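Local coordinates for phosphoserine aminotransferase (Bacillus alcalophilus, PDB 1W23), which catalyses the pyridoxal-phosphate-dependent, reversible transamination between phosphoserine and 3-phosphohydroxypyruvate, with glutamate and 2-oxoglutarate as the partner pair, in serine biosynthesis, at residues Gly155-Asn160 with Arg294-Val299; Glu20-Glu25 with Leu247-Asp252; Asn282-Gly287 with Ile354-Asn359. All coordinates share one frame; numbering follows the deposited sequence.

Contact 1: Gly155-Asn160 with Arg294-Val299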
loop_
_atom_site.group_PDB
_atom_site.type_symbol
_atom_site.label_atom_id
_atom_site.label_comp_id
_atom_site.label_asym_id
_atom_site.label_seq_id
_atom_site.Cartn_x
_atom_site.Cartn_y
_atom_site.Cartn_z
ATOM N N GLY A 155 19.124 -1.484 -17.879
ATOM C CA GLY A 155 19.556 -2.879 -18.044
ATOM C C GLY A 155 20.974 -3.147 -17.598
ATOM O O GLY A 155 21.636 -4.039 -18.162
ATOM N N THR A 156 21.455 -2.450 -16.586
ATOM C CA THR A 156 22.771 -2.667 -16.002
ATOM C C THR A 156 22.633 -3.058 -14.530
ATOM O O THR A 156 21.612 -2.757 -13.894
ATOM C CB THR A 156 23.652 -1.403 -16.117
ATOM O OG1 THR A 156 23.001 -0.397 -15.343
ATOM C CG2 THR A 156 23.856 -0.950 -17.542
ATOM N N GLN A 157 23.667 -3.715 -13.996
ATOM C CA GLN A 157 23.582 -4.263 -12.647
ATOM C C GLN A 157 24.963 -4.383 -12.036
ATOM O O GLN A 157 25.926 -4.794 -12.710
ATOM C CB GLN A 157 22.932 -5.666 -12.748
ATOM C CG GLN A 157 22.679 -6.393 -11.471
ATOM C CD GLN A 157 22.046 -7.746 -11.685
ATOM O OE1 GLN A 157 22.200 -8.369 -12.759
ATOM N NE2 GLN A 157 21.298 -8.245 -10.666
ATOM N N TYR A 158 25.054 -4.070 -10.754
ATOM C CA TYR A 158 26.254 -4.329 -9.963
ATOM C C TYR A 158 26.560 -5.820 -9.942
ATOM O O TYR A 158 25.689 -6.640 -9.637
ATOM C CB TYR A 158 26.084 -3.820 -8.543
ATOM C CG TYR A 158 26.241 -2.319 -8.353
ATOM C CD1 TYR A 158 25.287 -1.420 -8.818
ATOM C CD2 TYR A 158 27.334 -1.794 -7.668
ATOM C CE1 TYR A 158 25.426 -0.049 -8.626
ATOM C CE2 TYR A 158 27.471 -0.446 -7.478
ATOM C CZ TYR A 158 26.531 0.438 -7.952
ATOM O OH TYR A 158 26.709 1.796 -7.747
ATOM N N GLN A 159 27.833 -6.170 -10.193
ATOM C CA GLN A 159 28.283 -7.561 -10.099
ATOM C C GLN A 159 28.644 -7.918 -8.684
ATOM O O GLN A 159 28.620 -9.125 -8.369
ATOM C CB GLN A 159 29.529 -7.784 -10.988
ATOM C CG GLN A 159 29.209 -7.440 -12.430
ATOM C CD GLN A 159 27.992 -8.205 -12.917
ATOM O OE1 GLN A 159 28.087 -9.460 -12.969
ATOM N NE2 GLN A 159 26.887 -7.520 -13.209
ATOM N N ASN A 160 29.016 -6.968 -7.899
ATOM C CA ASN A 160 29.432 -7.100 -6.492
ATOM C C ASN A 160 29.323 -5.694 -5.923
ATOM O O ASN A 160 28.932 -4.757 -6.669
ATOM C CB ASN A 160 30.812 -7.729 -6.362
ATOM C CG ASN A 160 31.756 -7.093 -7.357
ATOM O OD1 ASN A 160 31.900 -5.872 -7.325
ATOM N ND2 ASN A 160 32.366 -7.892 -8.221
ATOM N N ARG A 294 26.006 -6.122 -17.758
ATOM C CA ARG A 294 24.692 -6.626 -18.186
ATOM C C ARG A 294 23.854 -7.120 -17.031
ATOM O O ARG A 294 24.296 -7.965 -16.263
ATOM C CB ARG A 294 24.871 -7.770 -19.165
ATOM C CG ARG A 294 25.105 -7.302 -20.596
ATOM C CD ARG A 294 25.514 -8.429 -21.526
ATOM N NE ARG A 294 25.381 -7.971 -22.924
ATOM C CZ ARG A 294 25.567 -8.769 -23.987
ATOM N NH1 ARG A 294 26.037 -10.021 -23.847
ATOM N NH2 ARG A 294 25.317 -8.246 -25.197
ATOM N N SER A 295 22.624 -6.624 -16.934
ATOM C CA SER A 295 21.686 -7.066 -15.933
ATOM C C SER A 295 21.158 -8.461 -16.259
ATOM O O SER A 295 20.870 -8.821 -17.398
ATOM C CB SER A 295 20.509 -6.082 -15.909
ATOM O OG SER A 295 19.457 -6.542 -15.041
ATOM N N LEU A 296 20.970 -9.264 -15.204
ATOM C CA LEU A 296 20.272 -10.544 -15.261
ATOM C C LEU A 296 18.771 -10.405 -15.163
ATOM O O LEU A 296 18.060 -11.398 -15.331
ATOM C CB LEU A 296 20.817 -11.471 -14.163
ATOM C CG LEU A 296 22.289 -11.837 -14.331
ATOM C CD1 LEU A 296 22.763 -12.589 -13.090
ATOM C CD2 LEU A 296 22.526 -12.664 -15.585
ATOM N N MET A 297 18.272 -9.206 -14.854
ATOM C CA MET A 297 16.868 -8.928 -14.569
ATOM C C MET A 297 16.132 -8.146 -15.674
ATOM O O MET A 297 14.945 -8.386 -15.887
ATOM C CB MET A 297 16.778 -8.142 -13.243
ATOM C CG MET A 297 17.231 -8.927 -12.035
ATOM S SD MET A 297 16.081 -10.189 -11.420
ATOM C CE MET A 297 16.725 -11.723 -12.106
ATOM N N ASN A 298 16.835 -7.209 -16.339
ATOM C CA ASN A 298 16.238 -6.399 -17.381
ATOM C C ASN A 298 17.199 -6.321 -18.555
ATOM O O ASN A 298 18.269 -5.785 -18.417
ATOM C CB ASN A 298 15.894 -4.972 -16.911
ATOM C CG ASN A 298 15.041 -4.962 -15.660
ATOM O OD1 ASN A 298 15.596 -4.833 -14.549
ATOM N ND2 ASN A 298 13.719 -5.024 -15.773
ATOM N N VAL A 299 16.797 -6.897 -19.706
ATOM C CA VAL A 299 17.654 -6.941 -20.893
ATOM C C VAL A 299 17.189 -5.871 -21.864
ATOM O O VAL A 299 16.082 -5.949 -22.429
ATOM C CB VAL A 299 17.620 -8.332 -21.552
ATOM C CG1 VAL A 299 18.521 -8.320 -22.773
ATOM C CG2 VAL A 299 17.987 -9.441 -20.589
HETATM O O HOH W 1 20.753 -5.297 -20.464
HETATM O O HOH W 2 24.504 -9.037 -13.832
#
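Beside the cofactor pocket of this class-V aminotransferase, an ST turn at the start of strand 298-302 meets the loop and short strand that follow the PLP-binding Thr152. Ser295 carries the turn. With OG anti to its own N (chi1 173°), the hydroxyl oxygen accepts Met297 N at 2.9 Å and Asn298 N at 3.0 Å, and it is also hydrogen-bonded to OD1 of Asn150, a residue of the PLP pocket. Ser295 N donates to Gly155 O at 3.0 Å, coming from above the carbonyl plane rather than within it. Gly155 has positive phi; its CA is 3.2 Å from Asn298 O, and a CB here would collide with that oxygen. A water donates to both Gly155 O and Asn298 O. Gln157 reaches across fully extended, CG anti to N, so that its amide lies alongside Ser295 and Leu296. OE1 takes Leu296 N at 2.9 Å in an almost straight bond (173°), while NE2 turns to Asp176. A second water donates to Gln157 OE1 and Arg294 O and accepts from Gln159 NE2, whose bent chain also lets that nitrogen bond Gln157 O at 2.9 Å. The guanidinium of Arg294 forms a salt bridge with Asp279 at the end of helix 259-279. With Leu296 N and a water both donating to OE1 and Asp176 taking NE2, the rotation of the buried Gln157 amide is fixed, and the turn places the Asn298 side chain, also bonded to Asn150, about 7 Å from the PLP.

Contact 2: Glu20-Glu25 with Leu247-Asp252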
loop_
_atom_site.group_PDB
_atom_site.type_symbol
_atom_site.label_atom_id
_atom_site.label_comp_id
_atom_site.label_asym_id
_atom_site.label_seq_id
_atom_site.Cartn_x
_atom_site.Cartn_y
_atom_site.Cartn_z
ATOM N N GLU A 20 -1.963 -19.863 -7.349
ATOM C CA GLU A 20 -2.895 -20.969 -7.186
ATOM C C GLU A 20 -3.226 -21.199 -5.729
ATOM O O GLU A 20 -4.374 -21.445 -5.391
ATOM C CB GLU A 20 -2.329 -22.219 -7.840
ATOM C CG GLU A 20 -2.299 -22.184 -9.358
ATOM C CD GLU A 20 -1.453 -23.194 -10.061
ATOM O OE1 GLU A 20 -0.463 -23.653 -9.466
ATOM O OE2 GLU A 20 -1.705 -23.508 -11.241
ATOM N N ARG A 21 -2.226 -21.105 -4.857
ATOM C CA ARG A 21 -2.442 -21.192 -3.404
ATOM C C ARG A 21 -3.389 -20.092 -2.933
ATOM O O ARG A 21 -4.341 -20.343 -2.215
ATOM C CB ARG A 21 -1.075 -21.124 -2.702
ATOM C CG ARG A 21 -1.092 -21.159 -1.199
ATOM C CD ARG A 21 0.328 -21.110 -0.658
ATOM N NE ARG A 21 0.351 -21.209 0.788
ATOM C CZ ARG A 21 1.482 -21.067 1.499
ATOM N NH1 ARG A 21 2.659 -20.790 0.889
ATOM N NH2 ARG A 21 1.441 -21.208 2.824
ATOM N N ALA A 22 -3.096 -18.864 -3.376
ATOM C CA ALA A 22 -3.954 -17.749 -2.960
ATOM C C ALA A 22 -5.389 -17.940 -3.453
ATOM O O ALA A 22 -6.362 -17.637 -2.741
ATOM C CB ALA A 22 -3.380 -16.450 -3.527
ATOM N N GLN A 23 -5.563 -18.397 -4.693
ATOM C CA GLN A 23 -6.891 -18.622 -5.249
ATOM C C GLN A 23 -7.664 -19.642 -4.394
ATOM O O GLN A 23 -8.822 -19.428 -4.059
ATOM C CB GLN A 23 -6.791 -19.097 -6.684
ATOM C CG GLN A 23 -8.144 -19.268 -7.364
ATOM C CD GLN A 23 -8.005 -19.810 -8.761
ATOM O OE1 GLN A 23 -7.258 -20.782 -9.022
ATOM N NE2 GLN A 23 -8.683 -19.216 -9.720
ATOM N N LYS A 24 -7.016 -20.774 -4.104
ATOM C CA LYS A 24 -7.699 -21.857 -3.416
ATOM C C LYS A 24 -8.239 -21.416 -2.077
ATOM O O LYS A 24 -9.355 -21.816 -1.710
ATOM C CB LYS A 24 -6.737 -23.055 -3.256
ATOM C CG LYS A 24 -7.396 -24.298 -2.689
ATOM C CD LYS A 24 -6.294 -25.402 -2.570
ATOM C CE LYS A 24 -6.865 -26.736 -2.068
ATOM N NZ LYS A 24 -5.880 -27.863 -2.318
ATOM N N GLU A 25 -7.502 -20.608 -1.347
ATOM C CA GLU A 25 -7.878 -20.212 0.009
ATOM C C GLU A 25 -8.386 -18.764 0.099
ATOM O O GLU A 25 -8.466 -18.222 1.209
ATOM C CB GLU A 25 -6.750 -20.511 1.026
ATOM C CG GLU A 25 -5.473 -19.677 0.876
ATOM C CD GLU A 25 -4.247 -20.245 1.579
ATOM O OE1 GLU A 25 -3.227 -19.559 1.631
ATOM O OE2 GLU A 25 -4.255 -21.366 2.109
ATOM N N LEU A 247 3.553 -11.917 -0.677
ATOM C CA LEU A 247 4.981 -11.942 -0.495
ATOM C C LEU A 247 5.402 -13.241 0.219
ATOM O O LEU A 247 6.336 -13.928 -0.229
ATOM C CB LEU A 247 5.416 -10.699 0.297
ATOM C CG LEU A 247 6.864 -10.670 0.819
ATOM C CD1 LEU A 247 7.890 -10.644 -0.202
ATOM C CD2 LEU A 247 6.981 -9.501 1.810
ATOM N N ARG A 248 4.727 -13.599 1.314
ATOM C CA ARG A 248 5.013 -14.848 1.983
ATOM C C ARG A 248 4.926 -15.998 0.991
ATOM O O ARG A 248 5.815 -16.869 0.947
ATOM C CB ARG A 248 4.051 -14.981 3.187
ATOM C CG ARG A 248 4.377 -16.126 4.163
ATOM C CD ARG A 248 4.095 -17.560 3.669
ATOM N NE ARG A 248 2.695 -17.701 3.192
ATOM C CZ ARG A 248 1.705 -18.034 3.982
ATOM N NH1 ARG A 248 1.876 -18.336 5.269
ATOM N NH2 ARG A 248 0.452 -18.070 3.469
ATOM N N ASN A 249 3.815 -16.077 0.237
ATOM C CA ASN A 249 3.657 -17.177 -0.719
ATOM C C ASN A 249 4.780 -17.207 -1.741
ATOM O O ASN A 249 5.270 -18.326 -2.092
ATOM C CB ASN A 249 2.316 -17.070 -1.432
ATOM C CG ASN A 249 1.121 -17.401 -0.585
ATOM O OD1 ASN A 249 1.211 -17.629 0.631
ATOM N ND2 ASN A 249 -0.027 -17.509 -1.275
ATOM N N VAL A 250 5.218 -16.086 -2.259
ATOM C CA VAL A 250 6.339 -16.053 -3.225
ATOM C C VAL A 250 7.613 -16.527 -2.577
ATOM O O VAL A 250 8.369 -17.314 -3.161
ATOM C CB VAL A 250 6.471 -14.642 -3.833
ATOM C CG1 VAL A 250 7.757 -14.564 -4.670
ATOM C CG2 VAL A 250 5.260 -14.320 -4.684
ATOM N N LEU A 251 7.890 -16.075 -1.350
ATOM C CA LEU A 251 9.107 -16.508 -0.657
ATOM C C LEU A 251 9.090 -18.023 -0.404
ATOM O O LEU A 251 10.135 -18.684 -0.492
ATOM C CB LEU A 251 9.276 -15.752 0.662
ATOM C CG LEU A 251 9.456 -14.240 0.556
ATOM C CD1 LEU A 251 9.307 -13.612 1.935
ATOM C CD2 LEU A 251 10.817 -13.934 -0.022
ATOM N N ASP A 252 7.948 -18.589 -0.087
ATOM C CA ASP A 252 7.840 -20.061 0.077
ATOM C C ASP A 252 8.237 -20.746 -1.231
ATOM O O ASP A 252 8.932 -21.780 -1.181
ATOM C CB ASP A 252 6.436 -20.477 0.479
ATOM C CG ASP A 252 6.188 -20.692 1.953
ATOM O OD1 ASP A 252 7.130 -21.128 2.648
ATOM O OD2 ASP A 252 5.045 -20.441 2.380
HETATM O O HOH W 3 3.278 -20.294 -1.988
HETATM O O HOH W 4 3.793 -21.283 4.550
#
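Two guanidinium groups lie flat on each other, that of Arg21 over that of Arg248, with centres 3.9 Å apart and planes 9° from parallel. Arg21 NH2 sits above the centre of the Arg248 group, whereas Arg248 NH2 and Asn249 OD1 lie over one face of the Arg21 group, toward its rim. The in-plane edge of Arg21 is taken up by Asp252 and two waters: NH1 donates to Asp252 OD2 at 2.8 Å, practically straight (177°), one water accepts from NH1 and donates to Asn249 O, and the other accepts from NH2 and donates to Asp252 OD2. At the edge of Arg248, NE and NH2 together grip the single oxygen Asn249 OD1, each at 3.0 Å, while NH1 turns to Gln52 of helix 44-61.

The contact is a salt-bridge network between helices 16-24 and 241-256; the short segment axes approach to 10.7 Å, with 135° between their directions. Helix 16-24 also meets the second subunit, where Gln23 NE2 bonds Gln23 O of that chain. Arg21 spans the gap with an extended chain, CG anti to N, its CD passing 3.7 Å from Asn249 ND2. Arg248 instead bends at chi2 and chi3, bringing its guanidinium against that of Arg21 and to the Asn249 amide. The like charges, with Arg21 NH2 3.4 Å from Arg248 NH2, are probably offset in part by Asp252, whose OD2 is 3.7 Å from Arg248 NE, a long pairing of charges. Glu25 OE1, hydrogen-bonded to Tyr245, lies 4.4 Å from Arg248 NH2, beyond a salt bridge, though its charge may ease the repulsion.

Contact 3: Asn282-Gly287 with Ile354-Asn359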
loop_
_atom_site.group_PDB
_atom_site.type_symbol
_atom_site.label_atom_id
_atom_site.label_comp_id
_atom_site.label_asym_id
_atom_site.label_seq_id
_atom_site.Cartn_x
_atom_site.Cartn_y
_atom_site.Cartn_z
ATOM N N ASN A 282 24.729 -10.600 -35.290
ATOM C CA ASN A 282 25.586 -9.770 -36.168
ATOM C C ASN A 282 25.117 -8.339 -36.211
ATOM O O ASN A 282 25.099 -7.701 -37.278
ATOM C CB ASN A 282 25.747 -10.338 -37.576
ATOM C CG ASN A 282 26.967 -9.787 -38.240
ATOM O OD1 ASN A 282 28.005 -9.608 -37.584
ATOM N ND2 ASN A 282 26.901 -9.463 -39.548
ATOM N N GLY A 283 24.761 -7.793 -35.035
ATOM C CA GLY A 283 24.399 -6.384 -34.948
ATOM C C GLY A 283 22.953 -6.087 -35.277
ATOM O O GLY A 283 22.536 -4.910 -35.219
ATOM N N PHE A 284 22.135 -7.068 -35.647
ATOM C CA PHE A 284 20.717 -6.801 -35.894
ATOM C C PHE A 284 20.025 -6.332 -34.617
ATOM O O PHE A 284 19.137 -5.457 -34.677
ATOM C CB PHE A 284 20.088 -8.044 -36.497
ATOM C CG PHE A 284 18.642 -7.819 -36.957
ATOM C CD1 PHE A 284 18.371 -7.460 -38.282
ATOM C CD2 PHE A 284 17.598 -7.975 -36.062
ATOM C CE1 PHE A 284 17.062 -7.256 -38.692
ATOM C CE2 PHE A 284 16.299 -7.759 -36.483
ATOM C CZ PHE A 284 16.022 -7.419 -37.786
ATOM N N TYR A 285 20.374 -6.927 -33.477
ATOM C CA TYR A 285 19.988 -6.475 -32.148
ATOM C C TYR A 285 21.237 -5.959 -31.462
ATOM O O TYR A 285 22.285 -6.652 -31.523
ATOM C CB TYR A 285 19.368 -7.609 -31.293
ATOM C CG TYR A 285 18.177 -8.239 -31.962
ATOM C CD1 TYR A 285 18.259 -9.484 -32.554
ATOM C CD2 TYR A 285 16.956 -7.601 -32.048
ATOM C CE1 TYR A 285 17.171 -10.099 -33.182
ATOM C CE2 TYR A 285 15.865 -8.166 -32.679
ATOM C CZ TYR A 285 15.971 -9.423 -33.265
ATOM O OH TYR A 285 14.881 -9.938 -33.915
ATOM N N VAL A 286 21.185 -4.838 -30.780
ATOM C CA VAL A 286 22.288 -4.220 -30.085
ATOM C C VAL A 286 21.873 -3.960 -28.642
ATOM O O VAL A 286 20.913 -3.203 -28.360
ATOM C CB VAL A 286 22.746 -2.916 -30.729
ATOM C CG1 VAL A 286 23.857 -2.274 -29.943
ATOM C CG2 VAL A 286 23.149 -3.164 -32.174
ATOM N N GLY A 287 22.581 -4.606 -27.692
ATOM C CA GLY A 287 22.282 -4.345 -26.280
ATOM C C GLY A 287 22.754 -2.960 -25.886
ATOM O O GLY A 287 23.814 -2.475 -26.332
ATOM N N ILE A 354 14.943 -14.550 -33.628
ATOM C CA ILE A 354 15.640 -15.184 -34.757
ATOM C C ILE A 354 14.782 -15.089 -36.002
ATOM O O ILE A 354 15.251 -14.727 -37.079
ATOM C CB ILE A 354 16.035 -16.626 -34.419
ATOM C CG1 ILE A 354 17.122 -16.653 -33.351
ATOM C CG2 ILE A 354 16.489 -17.379 -35.698
ATOM C CD1 ILE A 354 17.392 -18.007 -32.777
ATOM N N GLN A 355 13.499 -15.412 -35.867
ATOM C CA GLN A 355 12.608 -15.381 -37.024
ATOM C C GLN A 355 12.469 -13.972 -37.577
ATOM O O GLN A 355 12.490 -13.773 -38.805
ATOM C CB GLN A 355 11.244 -16.009 -36.656
ATOM C CG GLN A 355 10.207 -15.989 -37.797
ATOM C CD GLN A 355 8.811 -16.448 -37.378
ATOM O OE1 GLN A 355 8.585 -17.444 -36.678
ATOM N NE2 GLN A 355 7.797 -15.690 -37.755
ATOM N N PHE A 356 12.356 -12.983 -36.707
ATOM C CA PHE A 356 12.182 -11.589 -37.199
ATOM C C PHE A 356 13.420 -11.161 -37.959
ATOM O O PHE A 356 13.337 -10.530 -39.016
ATOM C CB PHE A 356 11.863 -10.670 -36.009
ATOM C CG PHE A 356 11.502 -9.274 -36.460
ATOM C CD1 PHE A 356 10.188 -8.979 -36.793
ATOM C CD2 PHE A 356 12.488 -8.316 -36.566
ATOM C CE1 PHE A 356 9.908 -7.715 -37.280
ATOM C CE2 PHE A 356 12.188 -7.040 -37.028
ATOM C CZ PHE A 356 10.902 -6.734 -37.384
ATOM N N LYS A 357 14.604 -11.474 -37.453
ATOM C CA LYS A 357 15.861 -11.177 -38.125
ATOM C C LYS A 357 15.940 -11.853 -39.470
ATOM O O LYS A 357 16.268 -11.227 -40.491
ATOM C CB LYS A 357 17.022 -11.621 -37.228
ATOM C CG LYS A 357 18.412 -11.494 -37.823
ATOM C CD LYS A 357 19.426 -12.162 -36.900
ATOM C CE LYS A 357 19.459 -13.712 -36.929
ATOM N NZ LYS A 357 20.553 -14.319 -36.124
ATOM N N GLU A 358 15.636 -13.168 -39.479
ATOM C CA GLU A 358 15.759 -13.895 -40.747
ATOM C C GLU A 358 14.768 -13.417 -41.780
ATOM O O GLU A 358 15.006 -13.546 -43.012
ATOM C CB GLU A 358 15.519 -15.389 -40.464
ATOM C CG GLU A 358 16.631 -16.019 -39.636
ATOM C CD GLU A 358 16.492 -17.472 -39.314
ATOM O OE1 GLU A 358 17.549 -18.030 -38.903
ATOM O OE2 GLU A 358 15.400 -18.078 -39.497
ATOM N N ASN A 359 13.610 -12.874 -41.378
ATOM C CA ASN A 359 12.556 -12.495 -42.323
ATOM C C ASN A 359 12.658 -11.011 -42.677
ATOM O O ASN A 359 11.952 -10.509 -43.567
ATOM C CB ASN A 359 11.180 -12.799 -41.756
ATOM C CG ASN A 359 10.885 -14.287 -41.638
ATOM O OD1 ASN A 359 11.598 -15.113 -42.239
ATOM N ND2 ASN A 359 9.841 -14.628 -40.843
#
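Tyr285 OH is the best-held polar atom here, gripped by one hydrogen bond, to the backbone carbonyl of Met353 in helix 343-359, just ahead of the segment 354-359. Around that bond the hydroxyl is bordered by carbon and backbone of the same helix: its oxygen lies 3.7 Å from Phe356 CB and 3.9 Å from Lys357 N, and neither approach is polar bonding. The ring of Tyr285, with CG beside the backbone N (chi1 -57°), starts out across the helix rather than at it, and only its end comes close. Phe284 makes the broader contact. With CG anti to N (chi1 -173°), the phenyl ring leans against the helix so that Lys357 CA stands over one face, 3.9 Å from the ring centroid and 18° off the normal, a CH-pi contact. The aliphatic start of Lys357 continues over the same ring, CG reaching 3.8 Å from Phe284 CG, before the chain bends at chi3 and carries its amine away. At the far rim, Phe284 CZ meets Phe356 CD2 at 3.8 Å, the two side chains crossing at about a right angle. Phe284 CD2 in turn lies over the centre of the Tyr285 ring, 3.5 Å above its plane, so the two consecutive aromatics also pack on each other. Beyond the segments, Phe356 meets Phe312 of helix 306-318 edge-to-face, and Leu303 touches Phe284, Tyr285 and Phe356. Apart from the bond to Met353, contact with the helix is apolar. It joins the turn after helix 259-279, leading into edge strand 286-287, to the C-terminal helix in the small alpha/beta domain of this fold-type I, PLP-dependent aminotransferase.

How the contacts relate
Contacts 1 and 3 belong to neighbouring parts of one three-stranded antiparallel sheet: 282-287 leads into its edge strand 286-287, whereas the segment of contact 1 that begins at Arg294 runs into the adjacent strand 298-302. Their centres are 22 Å apart, but their nearest atoms come within about 5 Å without touching. Contact 2 lies across the chain's centre from contact 1, 28 Å between centres, and its centre is 39 Å from that of contact 3. Contact 1 alone borders the cofactor pocket, the Asn298 side chain lying about 6 Å from that of Lys196. Contacts 2 and 3 lie away from the cofactor site, although the side chain of Asp252 is about 4 Å from a bound magnesium ion.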